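Local coordinates for phosphoribosylaminoimidazole-succinocarboxamide synthase (Ehrlichia chaffeensis str. Arkansas, PDB 3KRE), which catalyses the ATP-dependent joining of L-aspartate to the imidazole carboxylate intermediate of de novo purine biosynthesis, forming SAICAR, at residues 127-130 and 131-134; 170-173 and 174-178. All blocks are in the same frame, centred on the assembly; numbering follows the deposited sequence.

Both contacts are local and follow one another along the chain. Contact 1 is the surface turn that leads from helix 120-126 into strand 133-143. Contact 2 is a pair of successive turns within helix 166-189. Their centres lie about 23 Å apart and their nearest atoms about 10 Å apart, so they do not touch. Strand 133-143 connects them. It starts at the end of contact 1, and further along it Pro137, Ile139 and Phe141 pack against side chains of contact 2. Contact 1 is the more peripheral: its centre is about 21 Å from the chain centre, against about 15 Å for contact 2. A bound 1,2-ethanediol, probably from crystallisation, lies about 5 Å from the Leu177 side chain.

Contact 1. Residues 127-130 and 131-134; sequences QIAD and GTPF
Thr132 meets Ala129 through both its backbone and its side chain. Its amide N lies 3.1 Å from Ala129 O, and its hydroxyl OG1 lies 2.7 Å from the same Ala129 O. Both donate, so two hydrogen bonds grip one carbonyl oxygen. The hydroxyl approaches at a C=O...OG1 angle of 131°, somewhat tilted from the carbonyl plane. With chi1 at -56°, Thr132 OG1 stands beside its own backbone N, and hydroxyl and amide can both reach Ala129 O. CG2 is turned anti to that N. Thr132 also touches Ile128, and the two side chains cross at about a right angle. The branch methyl Ile128 CG2 does the touching, at 3.4 Å from Thr132 OG1 and 3.6 Å from Thr132 CB. Ala129 CB adds a looser contact, 3.8 Å from Thr132 OG1.

The backbone bond closes a type II beta turn from Ala129 to Thr132. Gly131 takes the third position with positive phi (93°), a conformation that glycine adopts easily. Just before the turn, helix 120-126 ends in a Schellman motif at Gln127. The chain then reverses into strand 133-143.

The carboxylate of Asp130 is held from outside the turn: OD1 is hydrogen-bonded to Ser123 OG, and OD2 forms a salt bridge with Arg233. Farther along, the ring of Phe134 packs edge-to-face with Phe122 of the preceding helix.

Contact 2. Residues 170-173 and 174-178; sequences EKIK and ILSLK
The carboxylate of Glu170 carries the methyl end of Ile174 over one face. Ile174 CD1 sits above the carboxylate carbon, 3.7 Å from Glu170 CD, and Ile174 CG1 lies over the same face. Glu170 CG is anti to its backbone N (chi1 166°), and a bend at chi2 turns the carboxylate along the helix to Ile174.

The carbonyl of Ile172 is approached on both faces of its plane. Ser176 N donates from one, 2.9 Å from Ile172 O. Ser176 OG donates from the other, 2.8 Å from Ile172 O. The buried hydroxyl is thus satisfied within its own helix.

The Lys171 and Leu175 side chains cross at an oblique angle. Lys171 CG is 3.8 Å from Leu175 CD1, and Lys171 CE is 4.0 Å from both Leu175 CD1 and CD2. Bends at chi2 and chi4 shape the lysine chain, whose NZ forms a salt bridge with Asp211. Lys173 NZ pairs likewise with Glu155.

Beneath these side chains runs the i to i+4 backbone ladder. Leu175 N to Lys171 O, at 2.8 Å, is nearly straight (N-H...O 170°). Ile172 and Ser176 face strands 110-115 and 192-204, while Glu170 and Ile174 are exposed. This is an amphipathic alpha helix laid against an antiparallel sheet.

Contact 1. Residues 127-130 and 131-134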
ATOM      1  N   GLN A 127     -11.818  -8.369 -19.219  1.00 10.57           N
ATOM      2  CA  GLN A 127     -11.244  -8.291 -20.570  0.50 11.21           C
ATOM      3  C   GLN A 127     -11.294  -6.850 -21.097  1.00 11.48           C
ATOM      4  O   GLN A 127     -11.821  -6.535 -22.171  1.00 12.05           O
ATOM      5  CB  GLN A 127     -11.894  -9.320 -21.496  0.50 11.16           C
ATOM      6  CG  GLN A 127     -11.474 -10.756 -21.163  0.50 11.09           C
ATOM      7  CD  GLN A 127     -10.042 -11.081 -21.583  0.50 12.23           C
ATOM      8  OE1 GLN A 127      -9.775 -11.315 -22.764  0.50 12.97           O
ATOM      9  NE2 GLN A 127      -9.125 -11.132 -20.618  0.50 10.12           N
ATOM     10  N   ILE A 128     -10.726  -5.961 -20.284  1.00 11.84           N
ATOM     11  CA  ILE A 128     -10.583  -4.537 -20.574  1.00 12.48           C
ATOM     12  C   ILE A 128      -9.066  -4.296 -20.641  1.00 13.43           C
ATOM     13  O   ILE A 128      -8.328  -4.789 -19.803  1.00 14.37           O
ATOM     14  CB  ILE A 128     -11.250  -3.698 -19.454  1.00 12.96           C
ATOM     15  CG1 ILE A 128     -12.774  -3.707 -19.599  1.00 14.13           C
ATOM     16  CG2 ILE A 128     -10.749  -2.266 -19.413  1.00 13.46           C
ATOM     17  CD1 ILE A 128     -13.471  -3.143 -18.353  1.00 15.56           C
ATOM     18  N   ALA A 129      -8.605  -3.570 -21.652  1.00 13.27           N
ATOM     19  CA  ALA A 129      -7.182  -3.380 -21.882  1.00 13.11           C
ATOM     20  C   ALA A 129      -6.501  -2.643 -20.707  1.00 12.68           C
ATOM     21  O   ALA A 129      -7.056  -1.678 -20.189  1.00 12.76           O
ATOM     22  CB  ALA A 129      -6.987  -2.611 -23.202  1.00 13.23           C
ATOM     23  N   ASP A 130      -5.335  -3.122 -20.275  1.00 12.66           N
ATOM     24  CA  ASP A 130      -4.497  -2.371 -19.323  1.00 13.06           C
ATOM     25  C   ASP A 130      -4.389  -0.896 -19.736  1.00 12.19           C
ATOM     26  O   ASP A 130      -4.084  -0.574 -20.913  1.00 12.15           O
ATOM     27  CB  ASP A 130      -3.076  -2.947 -19.245  1.00 13.75           C
ATOM     28  CG  ASP A 130      -2.953  -4.175 -18.367  1.00 15.57           C
ATOM     29  OD1 ASP A 130      -3.928  -4.650 -17.739  1.00 16.60           O
ATOM     30  OD2 ASP A 130      -1.824  -4.687 -18.287  1.00 17.45           O
ATOM     31  N   GLY A 131      -4.627  -0.000 -18.790  1.00 11.59           N
ATOM     32  CA  GLY A 131      -4.525   1.439 -19.044  1.00 11.45           C
ATOM     33  C   GLY A 131      -5.820   2.124 -19.444  1.00 12.01           C
ATOM     34  O   GLY A 131      -5.862   3.340 -19.570  1.00 12.66           O
ATOM     35  N   THR A 132      -6.897   1.365 -19.609  1.00 11.64           N
ATOM     36  CA  THR A 132      -8.183   1.966 -19.859  1.00 11.81           C
ATOM     37  C   THR A 132      -8.551   2.824 -18.650  1.00 12.14           C
ATOM     38  O   THR A 132      -8.625   2.303 -17.539  1.00 10.58           O
ATOM     39  CB  THR A 132      -9.269   0.911 -20.077  1.00 12.07           C
ATOM     40  OG1 THR A 132      -8.875   0.038 -21.151  1.00 12.91           O
ATOM     41  CG2 THR A 132     -10.603   1.587 -20.406  1.00 13.10           C
ATOM     42  N   PRO A 133      -8.789   4.128 -18.875  1.00 13.08           N
ATOM     43  CA  PRO A 133      -9.173   5.022 -17.790  1.00 13.55           C
ATOM     44  C   PRO A 133     -10.641   4.881 -17.408  1.00 13.15           C
ATOM     45  O   PRO A 133     -11.507   4.622 -18.255  1.00 13.19           O
ATOM     46  CB  PRO A 133      -8.904   6.414 -18.384  1.00 14.15           C
ATOM     47  CG  PRO A 133      -9.201   6.235 -19.838  1.00 14.45           C
ATOM     48  CD  PRO A 133      -8.753   4.836 -20.184  1.00 13.73           C
ATOM     49  N   PHE A 134     -10.912   5.039 -16.120  1.00 11.74           N
ATOM     50  CA  PHE A 134     -12.266   5.017 -15.635  1.00 12.31           C
ATOM     51  C   PHE A 134     -12.764   6.445 -15.503  1.00 13.05           C
ATOM     52  O   PHE A 134     -11.973   7.385 -15.286  1.00 12.58           O
ATOM     53  CB  PHE A 134     -12.335   4.322 -14.284  1.00 11.36           C
ATOM     54  CG  PHE A 134     -11.772   2.926 -14.291  1.00 10.82           C
ATOM     55  CD1 PHE A 134     -12.167   2.010 -15.259  1.00 10.79           C
ATOM     56  CD2 PHE A 134     -10.893   2.511 -13.300  1.00 10.37           C
ATOM     57  CE1 PHE A 134     -11.677   0.722 -15.259  1.00  8.96           C
ATOM     58  CE2 PHE A 134     -10.419   1.236 -13.296  1.00  9.82           C
ATOM     59  CZ  PHE A 134     -10.796   0.339 -14.283  1.00 10.35           C
TER

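Contact 2. Residues 170-173 and 174-178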
ATOM      1  N   GLU A 170     -18.440   3.669   5.310  1.00 11.54           N
ATOM      2  CA  GLU A 170     -18.556   4.902   4.535  1.00 12.11           C
ATOM      3  C   GLU A 170     -17.261   5.720   4.708  1.00 10.95           C
ATOM      4  O   GLU A 170     -16.756   6.304   3.748  1.00 10.41           O
ATOM      5  CB  GLU A 170     -19.799   5.693   4.952  1.00 13.30           C
ATOM      6  CG  GLU A 170     -19.865   7.174   4.460  1.00 18.13           C
ATOM      7  CD  GLU A 170     -19.814   7.439   2.936  1.00 23.85           C
ATOM      8  OE1 GLU A 170     -19.070   6.766   2.138  1.00 27.41           O
ATOM      9  OE2 GLU A 170     -20.488   8.439   2.535  1.00 26.52           O
ATOM     10  N   LYS A 171     -16.734   5.769   5.930  1.00  9.86           N
ATOM     11  CA  LYS A 171     -15.502   6.542   6.191  1.00 10.85           C
ATOM     12  C   LYS A 171     -14.311   5.982   5.392  1.00  9.21           C
ATOM     13  O   LYS A 171     -13.546   6.729   4.798  1.00  8.42           O
ATOM     14  CB  LYS A 171     -15.179   6.550   7.675  1.00 11.43           C
ATOM     15  CG  LYS A 171     -13.939   7.316   8.076  1.00 15.77           C
ATOM     16  CD  LYS A 171     -14.100   8.822   8.015  1.00 19.83           C
ATOM     17  CE  LYS A 171     -12.974   9.538   8.808  1.00 22.44           C
ATOM     18  NZ  LYS A 171     -13.175   9.606  10.311  1.00 23.18           N
ATOM     19  N   ILE A 172     -14.176   4.667   5.361  1.00  8.39           N
ATOM     20  CA  ILE A 172     -13.031   4.067   4.686  1.00  8.37           C
ATOM     21  C   ILE A 172     -13.045   4.400   3.197  1.00  7.38           C
ATOM     22  O   ILE A 172     -11.994   4.608   2.575  1.00  7.00           O
ATOM     23  CB  ILE A 172     -12.936   2.545   4.983  1.00  8.60           C
ATOM     24  CG1 ILE A 172     -11.497   2.055   4.840  1.00 10.93           C
ATOM     25  CG2 ILE A 172     -13.825   1.702   4.110  1.00  9.76           C
ATOM     26  CD1 ILE A 172     -11.308   0.687   5.484  1.00 12.28           C
ATOM     27  N   LYS A 173     -14.237   4.505   2.627  1.00  6.65           N
ATOM     28  CA  LYS A 173     -14.340   4.859   1.212  1.00  7.65           C
ATOM     29  C   LYS A 173     -13.990   6.345   1.000  1.00  7.59           C
ATOM     30  O   LYS A 173     -13.275   6.705   0.041  1.00  7.85           O
ATOM     31  CB  LYS A 173     -15.721   4.519   0.680  1.00  7.87           C
ATOM     32  CG  LYS A 173     -16.030   3.025   0.787  1.00  9.11           C
ATOM     33  CD  LYS A 173     -17.293   2.638  -0.003  1.00 12.30           C
ATOM     34  CE  LYS A 173     -18.515   2.931   0.735  1.00 15.49           C
ATOM     35  NZ  LYS A 173     -19.712   2.676  -0.165  1.00 11.93           N
ATOM     36  N   ILE A 174     -14.456   7.194   1.895  1.00  7.59           N
ATOM     37  CA  ILE A 174     -14.166   8.642   1.794  1.00  7.71           C
ATOM     38  C   ILE A 174     -12.642   8.853   1.923  1.00  6.42           C
ATOM     39  O   ILE A 174     -12.012   9.600   1.120  1.00  6.90           O
ATOM     40  CB  ILE A 174     -14.900   9.436   2.875  1.00  8.34           C
ATOM     41  CG1 ILE A 174     -16.413   9.479   2.582  1.00 10.96           C
ATOM     42  CG2 ILE A 174     -14.297  10.852   3.018  1.00  9.86           C
ATOM     43  CD1 ILE A 174     -17.243   9.939   3.812  1.00 14.45           C
ATOM     44  N   LEU A 175     -12.045   8.190   2.905  1.00  6.25           N
ATOM     45  CA  LEU A 175     -10.600   8.309   3.150  1.00  5.53           C
ATOM     46  C   LEU A 175      -9.812   7.775   1.963  1.00  6.05           C
ATOM     47  O   LEU A 175      -8.812   8.382   1.565  1.00  6.88           O
ATOM     48  CB  LEU A 175     -10.179   7.556   4.434  1.00  6.23           C
ATOM     49  CG  LEU A 175     -10.658   8.148   5.757  1.00  7.07           C
ATOM     50  CD1 LEU A 175     -10.305   7.188   6.956  1.00  8.06           C
ATOM     51  CD2 LEU A 175     -10.080   9.586   5.999  1.00  8.23           C
ATOM     52  N   SER A 176     -10.239   6.624   1.428  1.00  6.23           N
ATOM     53  CA  SER A 176      -9.569   6.013   0.280  1.00  6.87           C
ATOM     54  C   SER A 176      -9.579   6.931  -0.923  1.00  6.53           C
ATOM     55  O   SER A 176      -8.547   7.095  -1.602  1.00  7.50           O
ATOM     56  CB  SER A 176     -10.172   4.618  -0.037  1.00  6.34           C
ATOM     57  OG  SER A 176      -9.890   3.725   1.022  1.00  7.11           O
ATOM     58  N   LEU A 177     -10.716   7.550  -1.224  1.00  6.55           N
ATOM     59  CA  LEU A 177     -10.800   8.490  -2.325  1.00  6.74           C
ATOM     60  C   LEU A 177      -9.977   9.774  -2.070  1.00  7.36           C
ATOM     61  O   LEU A 177      -9.392  10.336  -3.003  1.00  7.35           O
ATOM     62  CB  LEU A 177     -12.280   8.834  -2.621  1.00  7.23           C
ATOM     63  CG  LEU A 177     -13.080   7.628  -3.120  1.00  9.47           C
ATOM     64  CD1 LEU A 177     -14.595   7.922  -3.251  1.00 12.23           C
ATOM     65  CD2 LEU A 177     -12.453   7.163  -4.479  1.00  7.70           C
ATOM     66  N   LYS A 178      -9.957  10.257  -0.833  1.00  6.79           N
ATOM     67  CA  LYS A 178      -9.163  11.442  -0.494  1.00  7.29           C
ATOM     68  C   LYS A 178      -7.667  11.110  -0.671  1.00  5.99           C
ATOM     69  O   LYS A 178      -6.912  11.894  -1.266  1.00  6.70           O
ATOM     70  CB  LYS A 178      -9.458  11.918   0.937  1.00  7.66           C
ATOM     71  CG  LYS A 178      -8.638  13.140   1.424  1.00 12.66           C
ATOM     72  CD  LYS A 178      -9.168  13.718   2.798  1.00 17.81           C
ATOM     73  CE  LYS A 178      -8.121  14.702   3.439  1.00 18.37           C
ATOM     74  NZ  LYS A 178      -8.530  15.240   4.774  1.00 21.27           N
TER